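Local coordinates for tail fiber protein (Pseudomonas aeruginosa, PDB 6CL6) that probably recognises receptors on the surface of target bacteria as the trimeric tail fibre of an R-type pyocin, a contractile injection system, at residues V278-S283 with G288-N293; T343-A348 with W367-R372; W149-T154 with Q183-Y188. One frame throughout, in Å; residues are numbered along the deposited sequence.

How the contacts relate
Along the chain contact 3 comes first, then contact 1, then contact 2, each closing before the next opens. Contact 3 belongs to a six-stranded mixed sheet, its centre about 33 Å from the centre of the chain, whereas contacts 1 and 2 sit together toward the C-terminal end, their centres about 18 Å apart and their nearest atoms about 5 Å. Strands 288-292 and 363-371, one from each, flank strand 297-306 in one antiparallel sheet. The centre of contact 3 lies about 115 Å from that of contact 1 and about 131 Å from that of contact 2. All three contacts touch the third subunit, so both regions of this elongated trimer lie where chains meet.

Contact 1: V278-S283 with G288-N293; sequences VPATAS and GWWRDN
Thr-281 and Arg-291 form a hydrogen-bonded pair in an antiparallel beta hairpin at the border of the C-terminal sheet. Their two backbone bonds, Arg-291 N to Thr-281 O (2.8 Å) and Thr-281 N to Arg-291 O (3.1 Å), satisfy the N-H and C=O of both residues. Ser-283 and Trp-289 repeat the pattern, with Ser-283 N giving to Trp-289 O at 2.9 Å. Where the strand pairing stops, Asn-293 takes over: its amide supplies two protons in nearly straight bonds, as an asparagine side chain can. One bond runs from ND2 to a lone pair of Pro-279 O at 2.9 Å. Trp-290, across from Ala-282, points to the face opposite Thr-281 and Trp-289, and its NE1 is satisfied by Asp-292 of the second subunit; the small methyls of Ala-280 and Ala-282 leave room for the indole. Trp-289 has CG lodged between its backbone N and carbonyl carbon (chi1 57°), which folds the indole back over the neighbouring strand, Ala-282 CA lying 3.8 Å from the six-membered ring centroid. The second bond of Asn-293 ends on the hydroxyl of Thr-281, with ND2 3.1 Å from OG1 and the acceptor almost in the amide plane.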
loop_
_atom_site.group_PDB
_atom_site.type_symbol
_atom_site.label_atom_id
_atom_site.label_comp_id
_atom_site.label_asym_id
_atom_site.label_seq_id
_atom_site.Cartn_x
_atom_site.Cartn_y
_atom_site.Cartn_z
ATOM N N VAL A 278 6.206 17.391 70.315
ATOM C CA VAL A 278 4.890 16.799 70.540
ATOM C C VAL A 278 4.127 17.625 71.578
ATOM O O VAL A 278 4.735 18.401 72.341
ATOM C CB VAL A 278 5.001 15.327 70.993
ATOM C CG1 VAL A 278 5.603 14.448 69.886
ATOM C CG2 VAL A 278 5.808 15.187 72.290
ATOM N N PRO A 279 2.808 17.514 71.630
ATOM C CA PRO A 279 2.050 18.327 72.585
ATOM C C PRO A 279 2.310 17.896 74.015
ATOM O O PRO A 279 2.470 16.711 74.312
ATOM C CB PRO A 279 0.587 18.088 72.201
ATOM C CG PRO A 279 0.644 17.477 70.771
ATOM C CD PRO A 279 1.934 16.712 70.737
ATOM N N ALA A 280 2.362 18.875 74.906
ATOM C CA ALA A 280 2.295 18.583 76.332
ATOM C C ALA A 280 0.854 18.224 76.691
ATOM O O ALA A 280 -0.098 18.619 76.006
ATOM C CB ALA A 280 2.795 19.767 77.155
ATOM N N THR A 281 0.707 17.433 77.743
ATOM C CA THR A 281 -0.593 17.040 78.264
ATOM C C THR A 281 -0.690 17.468 79.723
ATOM O O THR A 281 0.312 17.806 80.360
ATOM C CB THR A 281 -0.819 15.540 78.158
ATOM O OG1 THR A 281 0.316 14.848 78.690
ATOM C CG2 THR A 281 -1.023 15.140 76.705
ATOM N N ALA A 282 -1.914 17.476 80.245
ATOM C CA ALA A 282 -2.087 17.987 81.598
ATOM C C ALA A 282 -3.503 17.705 82.066
ATOM O O ALA A 282 -4.389 17.373 81.268
ATOM C CB ALA A 282 -1.793 19.490 81.655
ATOM N N SER A 283 -3.677 17.794 83.388
ATOM C CA SER A 283 -4.977 17.854 84.040
ATOM C C SER A 283 -4.894 19.033 85.000
ATOM O O SER A 283 -4.290 18.923 86.070
ATOM C CB SER A 283 -5.295 16.556 84.775
ATOM O OG SER A 283 -6.452 16.725 85.559
ATOM N N GLY A 288 -3.480 18.643 90.329
ATOM C CA GLY A 288 -3.294 18.388 88.911
ATOM C C GLY A 288 -1.848 18.131 88.562
ATOM O O GLY A 288 -0.970 18.108 89.425
ATOM N N TRP A 289 -1.618 17.923 87.259
ATOM C CA TRP A 289 -0.299 17.605 86.756
ATOM C C TRP A 289 -0.147 18.164 85.346
ATOM O O TRP A 289 -1.125 18.493 84.668
ATOM C CB TRP A 289 -0.069 16.099 86.769
ATOM C CG TRP A 289 -1.115 15.355 85.984
ATOM C CD1 TRP A 289 -2.259 14.796 86.471
ATOM C CD2 TRP A 289 -1.106 15.094 84.581
ATOM N NE1 TRP A 289 -2.969 14.201 85.452
ATOM C CE2 TRP A 289 -2.279 14.372 84.282
ATOM C CE3 TRP A 289 -0.222 15.403 83.541
ATOM C CZ2 TRP A 289 -2.587 13.948 82.991
ATOM C CZ3 TRP A 289 -0.534 14.979 82.251
ATOM C CH2 TRP A 289 -1.709 14.270 81.989
ATOM N N TRP A 290 1.102 18.285 84.930
ATOM C CA TRP A 290 1.451 18.747 83.582
ATOM C C TRP A 290 2.679 17.961 83.157
ATOM O O TRP A 290 3.593 17.733 83.956
ATOM C CB TRP A 290 1.719 20.268 83.565
ATOM C CG TRP A 290 2.249 20.826 82.295
ATOM C CD1 TRP A 290 1.524 21.322 81.235
ATOM C CD2 TRP A 290 3.628 20.968 81.923
ATOM N NE1 TRP A 290 2.364 21.749 80.248
ATOM C CE2 TRP A 290 3.659 21.539 80.634
ATOM C CE3 TRP A 290 4.831 20.654 82.549
ATOM C CZ2 TRP A 290 4.857 21.809 79.959
ATOM C CZ3 TRP A 290 6.022 20.931 81.880
ATOM C CH2 TRP A 290 6.017 21.506 80.604
ATOM N N ARG A 291 2.701 17.547 81.890
ATOM C CA ARG A 291 3.740 16.662 81.398
ATOM C C ARG A 291 4.256 17.179 80.062
ATOM O O ARG A 291 3.482 17.370 79.118
ATOM C CB ARG A 291 3.212 15.239 81.256
ATOM C CG ARG A 291 4.244 14.242 80.801
ATOM C CD ARG A 291 3.659 12.810 80.929
ATOM N NE ARG A 291 4.661 11.777 80.707
ATOM C CZ ARG A 291 4.551 10.519 81.132
ATOM N NH1 ARG A 291 3.476 10.134 81.818
ATOM N NH2 ARG A 291 5.519 9.648 80.878
ATOM N N ASP A 292 5.554 17.418 80.001
ATOM C CA ASP A 292 6.239 17.711 78.742
ATOM C C ASP A 292 6.593 16.379 78.092
ATOM O O ASP A 292 7.539 15.706 78.495
ATOM C CB ASP A 292 7.487 18.551 78.986
ATOM C CG ASP A 292 8.351 18.652 77.730
ATOM O OD1 ASP A 292 7.794 18.957 76.653
ATOM O OD2 ASP A 292 9.561 18.382 77.809
ATOM N N ASN A 293 5.852 16.000 77.066
ATOM C CA ASN A 293 6.087 14.716 76.427
ATOM C C ASN A 293 7.309 14.701 75.534
ATOM O O ASN A 293 7.754 13.609 75.177
ATOM C CB ASN A 293 4.822 14.327 75.683
ATOM C CG ASN A 293 3.666 14.076 76.648
ATOM O OD1 ASN A 293 3.760 13.200 77.504
ATOM N ND2 ASN A 293 2.612 14.879 76.551
#

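Contact 2: T343-A348 with W367-R372; sequences TGFRGA and WEAFGR
Phe-345 reaches across to Ala-369 between the facing sheets of a beta-sandwich-like domain, consistent with this family's H-lectin clan: its own three-stranded sheet and the five-stranded one containing strand 363-371. The tight part is small: ring atom CZ of Phe-345 meets the methyl CB of Ala-369 obliquely at 3.7 Å. CE2 of the same ring comes 4.0 Å from Glu-368 O. With CG anti to the backbone N (chi1 178°), the phenyl projects from strand 343-346 into the buried interior between the sheets, where Ala-353, Ile-355 and Cys-324 also pack against it. A large flat apolar ring suits this interior, and a methyl opposite admits it closely. No hydrogen bond joins the two segments, and their nearest alpha carbons, those of Phe-345 and Trp-367, are 8.0 Å apart. Past the ring the association loosens, and strand 343-346 runs into the exposed Gly-347, whose positive phi (67°) suits a residue without a side chain. The partly exposed Arg-346 forms a salt bridge with Asp-311. Glu-368, though buried, starts away from the phenyl, its OE1 hydrogen-bonded to Tyr-328 OH and its OE2 in a salt bridge with Arg-299 NH1 of the second subunit.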
loop_
_atom_site.group_PDB
_atom_site.type_symbol
_atom_site.label_atom_id
_atom_site.label_comp_id
_atom_site.label_asym_id
_atom_site.label_seq_id
_atom_site.Cartn_x
_atom_site.Cartn_y
_atom_site.Cartn_z
ATOM N N THR A 343 8.367 25.573 106.087
ATOM C CA THR A 343 7.799 24.467 105.350
ATOM C C THR A 343 8.891 23.483 104.982
ATOM O O THR A 343 10.085 23.801 104.993
ATOM C CB THR A 343 7.112 24.965 104.061
ATOM O OG1 THR A 343 8.089 25.586 103.226
ATOM C CG2 THR A 343 6.031 25.955 104.380
ATOM N N GLY A 344 8.469 22.282 104.604
ATOM C CA GLY A 344 9.401 21.299 104.099
ATOM C C GLY A 344 8.718 20.351 103.134
ATOM O O GLY A 344 7.530 20.018 103.284
ATOM N N PHE A 345 9.478 19.919 102.133
ATOM C CA PHE A 345 9.059 18.875 101.206
ATOM C C PHE A 345 10.161 17.828 101.201
ATOM O O PHE A 345 11.329 18.155 100.949
ATOM C CB PHE A 345 8.829 19.455 99.819
ATOM C CG PHE A 345 8.425 18.435 98.782
ATOM C CD1 PHE A 345 9.363 17.612 98.187
ATOM C CD2 PHE A 345 7.103 18.334 98.388
ATOM C CE1 PHE A 345 8.990 16.694 97.228
ATOM C CE2 PHE A 345 6.722 17.421 97.411
ATOM C CZ PHE A 345 7.670 16.587 96.844
ATOM N N ARG A 346 9.811 16.586 101.514
ATOM C CA ARG A 346 10.829 15.558 101.648
ATOM C C ARG A 346 10.189 14.188 101.510
ATOM O O ARG A 346 8.963 14.048 101.464
ATOM C CB ARG A 346 11.567 15.674 102.983
ATOM C CG ARG A 346 10.862 14.992 104.154
ATOM C CD ARG A 346 11.575 15.284 105.471
ATOM N NE ARG A 346 11.046 14.474 106.581
ATOM C CZ ARG A 346 10.002 14.825 107.329
ATOM N NH1 ARG A 346 9.355 15.957 107.100
ATOM N NH2 ARG A 346 9.593 14.031 108.317
ATOM N N GLY A 347 11.044 13.170 101.472
ATOM C CA GLY A 347 10.583 11.801 101.529
ATOM C C GLY A 347 9.783 11.365 100.327
ATOM O O GLY A 347 8.907 10.499 100.451
ATOM N N ALA A 348 10.065 11.934 99.164
ATOM C CA ALA A 348 9.263 11.665 97.974
ATOM C C ALA A 348 9.580 10.289 97.402
ATOM O O ALA A 348 10.745 9.946 97.201
ATOM C CB ALA A 348 9.522 12.731 96.914
ATOM N N TRP A 367 1.626 22.754 97.638
ATOM C CA TRP A 367 2.880 22.140 97.290
ATOM C C TRP A 367 2.990 21.957 95.778
ATOM O O TRP A 367 1.991 21.904 95.059
ATOM C CB TRP A 367 3.032 20.790 98.002
ATOM C CG TRP A 367 1.991 19.785 97.629
ATOM C CD1 TRP A 367 0.871 19.480 98.337
ATOM C CD2 TRP A 367 1.967 18.965 96.462
ATOM N NE1 TRP A 367 0.155 18.498 97.693
ATOM C CE2 TRP A 367 0.799 18.173 96.530
ATOM C CE3 TRP A 367 2.815 18.809 95.373
ATOM C CZ2 TRP A 367 0.461 17.254 95.533
ATOM C CZ3 TRP A 367 2.470 17.892 94.368
ATOM C CH2 TRP A 367 1.312 17.130 94.463
ATOM N N GLU A 368 4.243 21.875 95.309
ATOM C CA GLU A 368 4.557 21.507 93.943
ATOM C C GLU A 368 5.668 20.466 93.962
ATOM O O GLU A 368 6.527 20.463 94.853
ATOM C CB GLU A 368 5.024 22.723 93.136
ATOM C CG GLU A 368 3.950 23.462 92.408
ATOM C CD GLU A 368 4.542 24.452 91.402
ATOM O OE1 GLU A 368 4.944 25.561 91.811
ATOM O OE2 GLU A 368 4.645 24.094 90.214
ATOM N N ALA A 369 5.645 19.572 92.977
ATOM C CA ALA A 369 6.658 18.545 92.845
ATOM C C ALA A 369 6.936 18.331 91.365
ATOM O O ALA A 369 6.082 18.602 90.527
ATOM C CB ALA A 369 6.213 17.231 93.484
ATOM N N PHE A 370 8.151 17.874 91.049
ATOM C CA PHE A 370 8.509 17.604 89.667
ATOM C C PHE A 370 9.339 16.335 89.608
ATOM O O PHE A 370 9.961 15.918 90.586
ATOM C CB PHE A 370 9.228 18.810 89.029
ATOM C CG PHE A 370 10.551 19.141 89.660
ATOM C CD1 PHE A 370 10.604 19.919 90.815
ATOM C CD2 PHE A 370 11.737 18.689 89.096
ATOM C CE1 PHE A 370 11.820 20.221 91.403
ATOM C CE2 PHE A 370 12.957 18.982 89.672
ATOM C CZ PHE A 370 13.002 19.752 90.828
ATOM N N GLY A 371 9.321 15.699 88.435
ATOM C CA GLY A 371 10.029 14.443 88.293
ATOM C C GLY A 371 9.855 13.850 86.905
ATOM O O GLY A 371 9.613 14.576 85.938
ATOM N N ARG A 372 9.981 12.537 86.804
ATOM C CA ARG A 372 9.906 11.882 85.502
ATOM C C ARG A 372 9.488 10.439 85.693
ATOM O O ARG A 372 9.304 9.967 86.832
ATOM C CB ARG A 372 11.253 11.964 84.777
ATOM C CG ARG A 372 12.395 11.225 85.471
ATOM C CD ARG A 372 13.659 11.234 84.620
ATOM N NE ARG A 372 14.844 10.842 85.384
ATOM C CZ ARG A 372 15.318 9.601 85.446
ATOM N NH1 ARG A 372 14.716 8.617 84.786
ATOM N NH2 ARG A 372 16.402 9.345 86.164
ATOM O OXT ARG A 372 9.310 9.722 84.710
#

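Contact 3: W149-T154 with Q183-Y188; sequences WSQSFT and QTYQAY. With EDO (1,2-ethanediol), chain K.
Tyr-185 and Gln-151 meet where strands 180-187 and 147-151 flank strand 169-177 on its two sides in the six-stranded mixed sheet, and side chains reach over it. The tyrosine approaches with its hydroxyl end leading, and OH lies 3.7 Å from Gln-151 CB, a packing contact without a hydrogen bond. The two side chains pass at a slant, amide and ring planes 50° apart. Tyrosine suits the spot because its ring can pack on Leu-171 while its OH bonds to Arg-167 O. Gln-151 sets out with CG anti to the backbone N (chi1 175°) and then bends at chi2 (56°), carrying its amide away from the tyrosine. There OE1 receives Phe-153 N at 3.0 Å, in the carbonyl plane and on a lone pair, and also Gln-156 NE2, while NE2 gives to Tyr-163 OH and Pro-135 O. Both ends of the amide are thereby used beside the start of helix 154-159, for which Phe-153 is the N-cap residue.

The second meeting relies more on bridging molecules. Thr-154 and Tyr-188 cross at about a right angle, OG1 of the threonine standing 3.8 Å from CE1 of the tyrosine ring. A water spans the two hydroxyls, 2.7 Å from Thr-154 OG1 and 2.8 Å from Tyr-188 OH. Thr-154 OG1 also accepts a hydrogen bond from Ala-168 N. An ethanediol, probably from the crystallisation liquor, sits with C1 over one face of the Tyr-188 ring; its O1 accepts an almost straight bond from Thr-154 N at 2.8 Å, and its O2 donates to Tyr-188 OH at 3.2 Å. Direct contact between the segments is thus slight, and polar groups at this partly exposed end are linked through small molecules, which suggests that water would probably take the place of the diol in its absence.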
loop_
_atom_site.group_PDB
_atom_site.type_symbol
_atom_site.label_atom_id
_atom_site.label_comp_id
_atom_site.label_asym_id
_atom_site.label_seq_id
_atom_site.Cartn_x
_atom_site.Cartn_y
_atom_site.Cartn_z
ATOM N N TRP A 149 5.127 -6.964 -38.883
ATOM C CA TRP A 149 6.559 -6.882 -39.080
ATOM C C TRP A 149 7.278 -7.221 -37.780
ATOM O O TRP A 149 6.774 -6.956 -36.681
ATOM C CB TRP A 149 6.982 -5.483 -39.558
ATOM C CG TRP A 149 6.645 -5.166 -40.940
ATOM C CD1 TRP A 149 7.462 -5.249 -42.020
ATOM C CD2 TRP A 149 5.387 -4.680 -41.427
ATOM N NE1 TRP A 149 6.786 -4.856 -43.143
ATOM C CE2 TRP A 149 5.505 -4.523 -42.805
ATOM C CE3 TRP A 149 4.178 -4.364 -40.828
ATOM C CZ2 TRP A 149 4.441 -4.060 -43.605
ATOM C CZ3 TRP A 149 3.126 -3.926 -41.605
ATOM C CH2 TRP A 149 3.262 -3.789 -42.987
ATOM N N SER A 150 8.481 -7.760 -37.922
ATOM C CA SER A 150 9.279 -8.200 -36.797
ATOM C C SER A 150 10.539 -7.371 -36.670
ATOM O O SER A 150 11.290 -7.224 -37.634
ATOM C CB SER A 150 9.683 -9.678 -36.950
ATOM O OG SER A 150 10.380 -10.140 -35.832
ATOM N N GLN A 151 10.785 -6.858 -35.472
ATOM C CA GLN A 151 12.058 -6.237 -35.139
ATOM C C GLN A 151 12.804 -7.237 -34.273
ATOM O O GLN A 151 12.438 -7.469 -33.108
ATOM C CB GLN A 151 11.881 -4.899 -34.416
ATOM C CG GLN A 151 13.191 -4.271 -33.939
ATOM C CD GLN A 151 14.200 -4.082 -35.080
ATOM O OE1 GLN A 151 15.106 -4.888 -35.273
ATOM N NE2 GLN A 151 14.019 -3.013 -35.853
ATOM N N SER A 152 13.824 -7.844 -34.844
ATOM C CA SER A 152 14.579 -8.886 -34.164
ATOM C C SER A 152 15.729 -8.350 -33.340
ATOM O O SER A 152 16.406 -9.131 -32.673
ATOM C CB SER A 152 15.058 -9.896 -35.197
ATOM O OG SER A 152 13.936 -10.469 -35.861
ATOM N N PHE A 153 15.966 -7.039 -33.345
ATOM C CA PHE A 153 17.146 -6.483 -32.700
ATOM C C PHE A 153 16.769 -5.285 -31.844
ATOM O O PHE A 153 16.305 -4.276 -32.356
ATOM C CB PHE A 153 18.196 -6.071 -33.745
ATOM C CG PHE A 153 18.755 -7.215 -34.524
ATOM C CD1 PHE A 153 18.129 -7.647 -35.674
ATOM C CD2 PHE A 153 19.919 -7.871 -34.085
ATOM C CE1 PHE A 153 18.636 -8.711 -36.404
ATOM C CE2 PHE A 153 20.427 -8.944 -34.792
ATOM C CZ PHE A 153 19.783 -9.367 -35.959
ATOM N N THR A 154 16.986 -5.397 -30.539
ATOM C CA THR A 154 16.754 -4.256 -29.665
ATOM C C THR A 154 17.554 -3.034 -30.107
ATOM O O THR A 154 17.050 -1.918 -30.053
ATOM C CB THR A 154 17.071 -4.660 -28.228
ATOM O OG1 THR A 154 16.002 -5.501 -27.743
ATOM C CG2 THR A 154 17.217 -3.457 -27.323
ATOM N N GLN A 183 -1.885 0.748 -34.783
ATOM C CA GLN A 183 -0.714 -0.089 -34.569
ATOM C C GLN A 183 -0.763 -0.717 -33.174
ATOM O O GLN A 183 -1.247 -0.112 -32.219
ATOM C CB GLN A 183 0.604 0.711 -34.711
ATOM C CG GLN A 183 0.783 1.396 -36.054
ATOM C CD GLN A 183 2.084 2.131 -36.164
ATOM O OE1 GLN A 183 2.576 2.688 -35.166
ATOM N NE2 GLN A 183 2.675 2.138 -37.373
ATOM N N THR A 184 -0.200 -1.909 -33.069
ATOM C CA THR A 184 0.132 -2.539 -31.800
ATOM C C THR A 184 1.572 -3.035 -31.852
ATOM O O THR A 184 2.117 -3.288 -32.929
ATOM C CB THR A 184 -0.764 -3.734 -31.454
ATOM O OG1 THR A 184 -0.484 -4.824 -32.354
ATOM C CG2 THR A 184 -2.187 -3.334 -31.534
ATOM N N TYR A 185 2.189 -3.142 -30.667
ATOM C CA TYR A 185 3.587 -3.569 -30.529
ATOM C C TYR A 185 3.680 -4.458 -29.311
ATOM O O TYR A 185 3.307 -4.042 -28.201
ATOM C CB TYR A 185 4.524 -2.390 -30.364
ATOM C CG TYR A 185 5.997 -2.701 -30.632
ATOM C CD1 TYR A 185 6.462 -2.819 -31.950
ATOM C CD2 TYR A 185 6.894 -2.910 -29.605
ATOM C CE1 TYR A 185 7.789 -3.107 -32.227
ATOM C CE2 TYR A 185 8.262 -3.192 -29.877
ATOM C CZ TYR A 185 8.681 -3.284 -31.218
ATOM O OH TYR A 185 9.973 -3.577 -31.553
ATOM N N GLN A 186 4.159 -5.664 -29.519
ATOM C CA GLN A 186 4.352 -6.653 -28.458
ATOM C C GLN A 186 5.853 -6.863 -28.282
ATOM O O GLN A 186 6.532 -7.387 -29.175
ATOM C CB GLN A 186 3.621 -7.945 -28.817
ATOM C CG GLN A 186 3.819 -9.075 -27.807
ATOM C CD GLN A 186 3.116 -10.362 -28.210
ATOM O OE1 GLN A 186 2.306 -10.402 -29.149
ATOM N NE2 GLN A 186 3.432 -11.427 -27.502
ATOM N N ALA A 187 6.364 -6.466 -27.130
ATOM C CA ALA A 187 7.791 -6.597 -26.847
ATOM C C ALA A 187 8.177 -8.064 -26.710
ATOM O O ALA A 187 7.450 -8.861 -26.120
ATOM C CB ALA A 187 8.140 -5.839 -25.579
ATOM N N TYR A 188 9.343 -8.420 -27.254
ATOM C CA TYR A 188 9.748 -9.826 -27.271
ATOM C C TYR A 188 9.923 -10.379 -25.864
ATOM O O TYR A 188 9.621 -11.551 -25.612
ATOM C CB TYR A 188 11.038 -9.999 -28.091
ATOM C CG TYR A 188 12.300 -9.769 -27.335
ATOM C CD1 TYR A 188 12.718 -8.487 -26.997
ATOM C CD2 TYR A 188 13.093 -10.847 -26.935
ATOM C CE1 TYR A 188 13.901 -8.285 -26.299
ATOM C CE2 TYR A 188 14.249 -10.652 -26.214
ATOM C CZ TYR A 188 14.652 -9.380 -25.908
ATOM O OH TYR A 188 15.817 -9.209 -25.214
HETATM C C1 EDO K . 16.822 -8.921 -29.253
HETATM O O1 EDO K . 17.743 -7.821 -29.378
HETATM C C2 EDO K . 17.577 -10.121 -28.717
HETATM O O2 EDO K . 18.044 -9.802 -27.390
HETATM O O HOH W 1 17.031 -6.687 -25.534
#